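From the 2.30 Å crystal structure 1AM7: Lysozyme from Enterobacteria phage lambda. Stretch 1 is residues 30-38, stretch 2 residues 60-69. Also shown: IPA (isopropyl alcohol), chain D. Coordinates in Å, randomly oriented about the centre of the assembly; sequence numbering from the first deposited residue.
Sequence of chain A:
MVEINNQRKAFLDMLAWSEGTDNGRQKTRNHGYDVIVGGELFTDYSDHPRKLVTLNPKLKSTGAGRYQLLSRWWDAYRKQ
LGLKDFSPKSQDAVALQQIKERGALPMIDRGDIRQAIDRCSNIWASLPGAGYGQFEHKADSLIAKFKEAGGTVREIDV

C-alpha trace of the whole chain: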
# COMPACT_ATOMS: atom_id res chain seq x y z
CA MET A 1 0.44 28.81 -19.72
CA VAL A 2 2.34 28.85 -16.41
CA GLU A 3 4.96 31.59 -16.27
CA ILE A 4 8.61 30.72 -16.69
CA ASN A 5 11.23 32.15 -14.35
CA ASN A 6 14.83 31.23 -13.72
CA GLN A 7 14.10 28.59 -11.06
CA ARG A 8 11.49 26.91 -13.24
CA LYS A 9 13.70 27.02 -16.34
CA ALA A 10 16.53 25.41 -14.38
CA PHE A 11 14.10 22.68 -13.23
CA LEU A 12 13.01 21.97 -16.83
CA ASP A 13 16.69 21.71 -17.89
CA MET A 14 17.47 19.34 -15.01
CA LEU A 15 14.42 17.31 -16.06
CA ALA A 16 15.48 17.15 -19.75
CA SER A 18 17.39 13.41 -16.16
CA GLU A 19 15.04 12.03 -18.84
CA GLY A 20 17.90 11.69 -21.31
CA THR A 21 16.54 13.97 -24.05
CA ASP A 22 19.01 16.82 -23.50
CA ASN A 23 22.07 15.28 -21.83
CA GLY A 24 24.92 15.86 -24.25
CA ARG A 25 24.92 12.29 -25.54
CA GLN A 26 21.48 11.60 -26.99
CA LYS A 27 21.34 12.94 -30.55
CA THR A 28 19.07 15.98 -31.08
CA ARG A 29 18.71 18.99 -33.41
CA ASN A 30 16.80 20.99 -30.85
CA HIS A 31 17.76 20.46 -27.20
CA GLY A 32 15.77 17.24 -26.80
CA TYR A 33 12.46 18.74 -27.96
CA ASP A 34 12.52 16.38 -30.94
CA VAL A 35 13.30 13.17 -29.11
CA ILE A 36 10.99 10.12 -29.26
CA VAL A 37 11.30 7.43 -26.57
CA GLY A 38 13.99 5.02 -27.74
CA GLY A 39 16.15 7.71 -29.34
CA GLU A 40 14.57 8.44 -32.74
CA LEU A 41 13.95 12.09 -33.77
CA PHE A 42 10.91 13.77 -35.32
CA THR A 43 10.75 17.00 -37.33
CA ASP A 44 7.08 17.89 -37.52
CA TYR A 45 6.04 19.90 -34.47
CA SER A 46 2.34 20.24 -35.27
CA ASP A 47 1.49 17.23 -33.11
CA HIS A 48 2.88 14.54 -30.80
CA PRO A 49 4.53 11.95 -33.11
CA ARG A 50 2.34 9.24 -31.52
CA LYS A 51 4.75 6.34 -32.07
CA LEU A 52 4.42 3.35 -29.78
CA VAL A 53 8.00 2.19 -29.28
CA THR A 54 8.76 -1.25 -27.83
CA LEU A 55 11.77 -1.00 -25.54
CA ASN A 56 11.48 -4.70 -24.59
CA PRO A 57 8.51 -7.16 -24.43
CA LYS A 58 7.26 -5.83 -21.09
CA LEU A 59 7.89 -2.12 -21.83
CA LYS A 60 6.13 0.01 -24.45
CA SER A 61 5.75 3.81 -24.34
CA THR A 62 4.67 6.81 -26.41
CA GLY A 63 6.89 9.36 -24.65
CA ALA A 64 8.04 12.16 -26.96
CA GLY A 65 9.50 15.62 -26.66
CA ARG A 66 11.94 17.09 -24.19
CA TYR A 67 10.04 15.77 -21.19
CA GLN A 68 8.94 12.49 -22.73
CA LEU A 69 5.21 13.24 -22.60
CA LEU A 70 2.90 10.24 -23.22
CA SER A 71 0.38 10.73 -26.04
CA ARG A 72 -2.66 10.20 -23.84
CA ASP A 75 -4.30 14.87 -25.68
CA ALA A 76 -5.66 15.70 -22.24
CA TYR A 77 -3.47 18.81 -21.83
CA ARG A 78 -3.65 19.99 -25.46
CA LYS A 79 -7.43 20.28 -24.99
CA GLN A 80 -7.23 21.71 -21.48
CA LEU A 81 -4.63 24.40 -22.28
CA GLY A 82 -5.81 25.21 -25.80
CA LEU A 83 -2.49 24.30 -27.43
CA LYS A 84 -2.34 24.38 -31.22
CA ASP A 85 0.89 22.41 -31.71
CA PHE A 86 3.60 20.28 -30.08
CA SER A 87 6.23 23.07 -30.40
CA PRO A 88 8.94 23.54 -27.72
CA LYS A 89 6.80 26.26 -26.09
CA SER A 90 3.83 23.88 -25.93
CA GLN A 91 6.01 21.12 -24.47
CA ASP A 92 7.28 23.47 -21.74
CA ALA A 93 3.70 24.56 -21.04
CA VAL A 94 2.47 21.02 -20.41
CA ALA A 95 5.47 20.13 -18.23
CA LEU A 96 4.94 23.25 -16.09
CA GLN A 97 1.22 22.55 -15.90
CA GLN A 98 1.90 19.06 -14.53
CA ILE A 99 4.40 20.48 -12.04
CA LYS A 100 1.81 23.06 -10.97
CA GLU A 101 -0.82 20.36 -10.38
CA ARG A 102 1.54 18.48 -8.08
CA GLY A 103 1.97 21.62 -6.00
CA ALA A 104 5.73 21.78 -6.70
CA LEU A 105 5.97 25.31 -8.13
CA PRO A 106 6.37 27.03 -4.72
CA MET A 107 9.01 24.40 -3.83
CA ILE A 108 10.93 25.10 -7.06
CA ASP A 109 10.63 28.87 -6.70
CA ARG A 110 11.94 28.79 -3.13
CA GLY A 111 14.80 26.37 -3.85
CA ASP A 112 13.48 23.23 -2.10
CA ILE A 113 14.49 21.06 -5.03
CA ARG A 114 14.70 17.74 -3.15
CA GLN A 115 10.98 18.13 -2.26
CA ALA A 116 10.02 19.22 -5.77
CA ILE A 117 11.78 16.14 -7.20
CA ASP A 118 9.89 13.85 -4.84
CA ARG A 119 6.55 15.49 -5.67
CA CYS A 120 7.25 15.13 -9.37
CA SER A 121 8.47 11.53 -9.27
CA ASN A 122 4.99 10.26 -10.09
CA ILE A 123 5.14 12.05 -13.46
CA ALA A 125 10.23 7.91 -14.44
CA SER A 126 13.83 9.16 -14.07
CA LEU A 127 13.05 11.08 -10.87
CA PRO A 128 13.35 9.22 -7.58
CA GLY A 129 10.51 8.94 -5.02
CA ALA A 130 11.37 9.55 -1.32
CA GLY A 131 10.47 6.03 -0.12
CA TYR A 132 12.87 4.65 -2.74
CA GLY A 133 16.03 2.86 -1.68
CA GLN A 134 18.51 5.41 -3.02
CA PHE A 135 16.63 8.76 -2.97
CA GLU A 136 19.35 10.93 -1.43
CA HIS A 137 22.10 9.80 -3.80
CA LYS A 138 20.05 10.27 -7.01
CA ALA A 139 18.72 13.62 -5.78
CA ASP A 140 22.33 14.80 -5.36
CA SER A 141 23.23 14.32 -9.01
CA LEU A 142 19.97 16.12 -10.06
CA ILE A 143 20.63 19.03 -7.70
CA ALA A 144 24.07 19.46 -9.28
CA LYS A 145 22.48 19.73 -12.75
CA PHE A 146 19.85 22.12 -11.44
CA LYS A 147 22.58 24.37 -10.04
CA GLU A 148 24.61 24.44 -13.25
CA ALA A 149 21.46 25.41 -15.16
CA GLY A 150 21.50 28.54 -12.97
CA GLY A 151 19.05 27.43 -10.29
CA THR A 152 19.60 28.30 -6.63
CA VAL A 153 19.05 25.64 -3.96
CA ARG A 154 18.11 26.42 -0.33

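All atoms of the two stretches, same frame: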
# COMPACT_ATOMS: atom_id res chain seq x y z
N ASN A 30 17.49 19.92 -31.55
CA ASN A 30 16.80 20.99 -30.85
C ASN A 30 16.63 20.78 -29.35
O ASN A 30 15.52 20.72 -28.84
CB ASN A 30 15.44 21.18 -31.51
CG ASN A 30 14.68 22.40 -31.00
OD1 ASN A 30 13.48 22.51 -31.23
ND2 ASN A 30 15.36 23.32 -30.32
N HIS A 31 17.75 20.62 -28.65
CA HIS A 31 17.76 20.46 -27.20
C HIS A 31 16.82 19.42 -26.60
O HIS A 31 16.29 19.65 -25.51
CB HIS A 31 17.52 21.83 -26.55
CG HIS A 31 18.43 22.90 -27.06
ND1 HIS A 31 19.73 23.04 -26.62
CD2 HIS A 31 18.26 23.83 -28.03
CE1 HIS A 31 20.32 24.01 -27.29
NE2 HIS A 31 19.45 24.51 -28.15
N GLY A 32 16.65 18.30 -27.29
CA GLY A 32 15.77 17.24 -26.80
C GLY A 32 14.30 17.37 -27.13
O GLY A 32 13.56 16.40 -26.98
N TYR A 33 13.87 18.52 -27.63
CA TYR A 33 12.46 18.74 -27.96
C TYR A 33 11.94 17.88 -29.11
O TYR A 33 10.75 17.84 -29.37
CB TYR A 33 12.24 20.20 -28.33
CG TYR A 33 12.25 21.16 -27.17
CD1 TYR A 33 11.23 21.15 -26.22
CD2 TYR A 33 13.26 22.12 -27.05
CE1 TYR A 33 11.21 22.07 -25.18
CE2 TYR A 33 13.25 23.04 -26.02
CZ TYR A 33 12.22 23.00 -25.08
OH TYR A 33 12.20 23.89 -24.04
N ASP A 34 12.86 17.20 -29.79
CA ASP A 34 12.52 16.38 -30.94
C ASP A 34 12.78 14.91 -30.70
O ASP A 34 12.80 14.12 -31.65
CB ASP A 34 13.35 16.86 -32.16
CG ASP A 34 14.88 16.83 -31.89
OD1 ASP A 34 15.32 16.67 -30.74
OD2 ASP A 34 15.65 16.96 -32.85
N VAL A 35 12.99 14.55 -29.44
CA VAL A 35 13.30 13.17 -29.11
C VAL A 35 12.09 12.27 -28.81
O VAL A 35 11.20 12.66 -28.05
CB VAL A 35 14.29 13.11 -27.93
CG1 VAL A 35 14.59 11.66 -27.55
CG2 VAL A 35 15.59 13.83 -28.32
N ILE A 36 12.05 11.11 -29.46
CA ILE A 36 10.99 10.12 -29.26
C ILE A 36 11.62 9.05 -28.37
O ILE A 36 12.82 8.76 -28.50
CB ILE A 36 10.56 9.43 -30.59
CG1 ILE A 36 9.95 10.44 -31.55
CG2 ILE A 36 9.50 8.36 -30.31
CD1 ILE A 36 9.76 9.90 -32.95
N VAL A 37 10.83 8.49 -27.45
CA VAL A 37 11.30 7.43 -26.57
C VAL A 37 12.04 6.38 -27.41
O VAL A 37 11.56 5.97 -28.49
CB VAL A 37 10.11 6.77 -25.80
CG1 VAL A 37 9.08 6.16 -26.77
CG2 VAL A 37 10.64 5.74 -24.86
N GLY A 38 13.23 5.99 -26.97
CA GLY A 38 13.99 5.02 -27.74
C GLY A 38 15.16 5.70 -28.44
O GLY A 38 16.15 5.05 -28.77
N LYS A 60 6.50 -0.78 -23.28
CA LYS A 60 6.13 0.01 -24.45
C LYS A 60 5.86 1.42 -23.91
O LYS A 60 5.58 1.59 -22.73
CB LYS A 60 4.90 -0.60 -25.11
CG LYS A 60 5.09 -2.06 -25.46
CD LYS A 60 3.80 -2.69 -25.96
CE LYS A 60 4.01 -4.17 -26.28
NZ LYS A 60 2.78 -4.80 -26.85
N SER A 61 5.94 2.43 -24.77
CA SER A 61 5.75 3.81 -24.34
C SER A 61 5.57 4.73 -25.54
O SER A 61 6.02 4.42 -26.63
CB SER A 61 6.96 4.26 -23.53
OG SER A 61 6.97 5.66 -23.35
N THR A 62 4.89 5.85 -25.34
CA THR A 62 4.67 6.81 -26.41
C THR A 62 5.34 8.14 -26.06
O THR A 62 5.06 9.16 -26.70
CB THR A 62 3.18 7.05 -26.67
OG1 THR A 62 2.53 7.41 -25.44
CG2 THR A 62 2.55 5.83 -27.28
N GLY A 63 6.21 8.14 -25.06
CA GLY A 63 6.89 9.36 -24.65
C GLY A 63 7.58 10.06 -25.80
O GLY A 63 8.24 9.40 -26.63
N ALA A 64 7.41 11.37 -25.90
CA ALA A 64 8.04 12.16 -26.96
C ALA A 64 8.27 13.57 -26.46
O ALA A 64 7.62 14.03 -25.52
CB ALA A 64 7.17 12.19 -28.21
N GLY A 65 9.20 14.27 -27.08
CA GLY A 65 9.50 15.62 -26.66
C GLY A 65 10.55 15.67 -25.57
O GLY A 65 10.96 14.64 -25.02
N ARG A 66 10.91 16.88 -25.18
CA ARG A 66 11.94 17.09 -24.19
C ARG A 66 11.65 16.47 -22.83
O ARG A 66 12.56 16.09 -22.11
CB ARG A 66 12.21 18.58 -24.03
CG ARG A 66 13.61 18.88 -23.54
CD ARG A 66 13.83 20.36 -23.46
NE ARG A 66 15.19 20.70 -23.08
CZ ARG A 66 15.49 21.52 -22.07
NH1 ARG A 66 14.55 22.09 -21.32
NH2 ARG A 66 16.76 21.78 -21.82
N TYR A 67 10.38 16.32 -22.49
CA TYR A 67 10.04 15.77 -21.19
C TYR A 67 9.36 14.43 -21.31
O TYR A 67 8.71 13.97 -20.37
CB TYR A 67 9.18 16.78 -20.41
CG TYR A 67 9.78 18.17 -20.50
CD1 TYR A 67 11.02 18.46 -19.93
CD2 TYR A 67 9.17 19.16 -21.27
CE1 TYR A 67 11.64 19.70 -20.13
CE2 TYR A 67 9.77 20.40 -21.47
CZ TYR A 67 11.01 20.66 -20.90
OH TYR A 67 11.62 21.87 -21.12
N GLN A 68 9.50 13.81 -22.48
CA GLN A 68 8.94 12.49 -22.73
C GLN A 68 7.48 12.35 -22.32
O GLN A 68 7.12 11.49 -21.52
CB GLN A 68 9.81 11.45 -22.03
CG GLN A 68 11.22 11.37 -22.61
CD GLN A 68 11.21 10.81 -24.01
OE1 GLN A 68 11.07 9.60 -24.20
NE2 GLN A 68 11.29 11.69 -25.01
N LEU A 69 6.64 13.21 -22.88
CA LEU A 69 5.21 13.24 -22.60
C LEU A 69 4.48 12.12 -23.34
O LEU A 69 4.67 11.96 -24.54
CB LEU A 69 4.66 14.60 -23.04
CG LEU A 69 3.17 14.88 -22.93
CD1 LEU A 69 2.74 14.88 -21.46
CD2 LEU A 69 2.88 16.23 -23.57
C1 IPA D . 14.61 9.35 -25.00
C2 IPA D . 15.28 8.29 -24.15
C3 IPA D . 14.58 8.15 -22.81
O2 IPA D . 15.17 7.04 -24.82

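The most unusual feature of this contact is how Arg66 is held: its aliphatic part lies on an aromatic ring while its guanidinium is fixed by a backbone carbonyl. Arg66 CD sits 3.5 Å from the centroid of the Tyr33 ring and 14° off the ring normal, a CH-pi contact over the face; the nearest single pair is Arg66 CD to Tyr33 CZ, also 3.5 Å. This methylene neighbours the charged guanidinium, so its hydrogens are somewhat polarised and suit a pi face. The chain is extended, with chi1 to chi3 all t, and this carries NE to His31 O, where a hydrogen bond forms at 2.9 Å with an angle of 138°. The carbonyl lies at the guanidinium edge, near its plane, as expected for an N-H donor. Within its own stretch, Arg66 NH1 donates to Tyr67 OH at 2.9 Å and 156°. The two tyrosines approach each other at their ends: Tyr33 OH and Tyr67 OH are 3.6 Å apart and are not hydrogen-bonded, while Tyr33 CE1 and Tyr67 CE2 make an apolar contact at 4.3 Å.

The backbones meet in a single beta bridge, Ile36 with Ala64, whose CA atoms are 4.3 Å apart. Two hydrogen bonds flank it. Val37 N donates to Gly63 O at 2.9 Å with a nearly straight angle of 162°, and Gly65 N donates to Val35 O at 2.7 Å, short but more bent at 136°. Ala64 CA adds a CA-H...O contact to Val35 O at 3.4 Å. The same carbonyl also accepts a weak hydrogen bond from Gln68 NE2, at 3.2 Å and 130°; that amide nitrogen donates with better geometry, 154°, to Gly65 O at 3.0 Å.

Turns shape both partners. A type I' turn from Asn30 to Tyr33 is followed by a type I turn from Gly32 to Val35, and a type I turn from Gly65 to Gln68 faces them. Gly32 O accepts from Val35 N at 3.1 Å within its turn and meets Arg66 CA in a CA-H...O contact at 3.3 Å. Arg66 N is also near, 3.2 Å from Gly32 O, but the angle is too poor for a hydrogen bond. At Gly32 (phi/psi 85/-12) a CB would jam against the preceding carbonyl and come within 3.4 Å of Arg66 CG; Gly65, at 88/177, would suffer the same carbonyl clash.

At the other end, Val37 points toward stretch 2. Its CG1 lies 3.5 Å from Ser61 O, its CG2 4.0 Å from Ser61 OG, and its CA 3.2 Å from Gln68 OE1. Ser61 OG accepts from Gly63 N at 3.1 Å and 171°, tying the start of the loop together beside this valine. An isopropyl alcohol, probably from the crystallisation liquor, borders the contact: its O2 accepts from Gly38 N at 3.1 Å, and its C1 lies 3.4 Å from Val35 CG1 and 3.6 Å from Gln68 OE1.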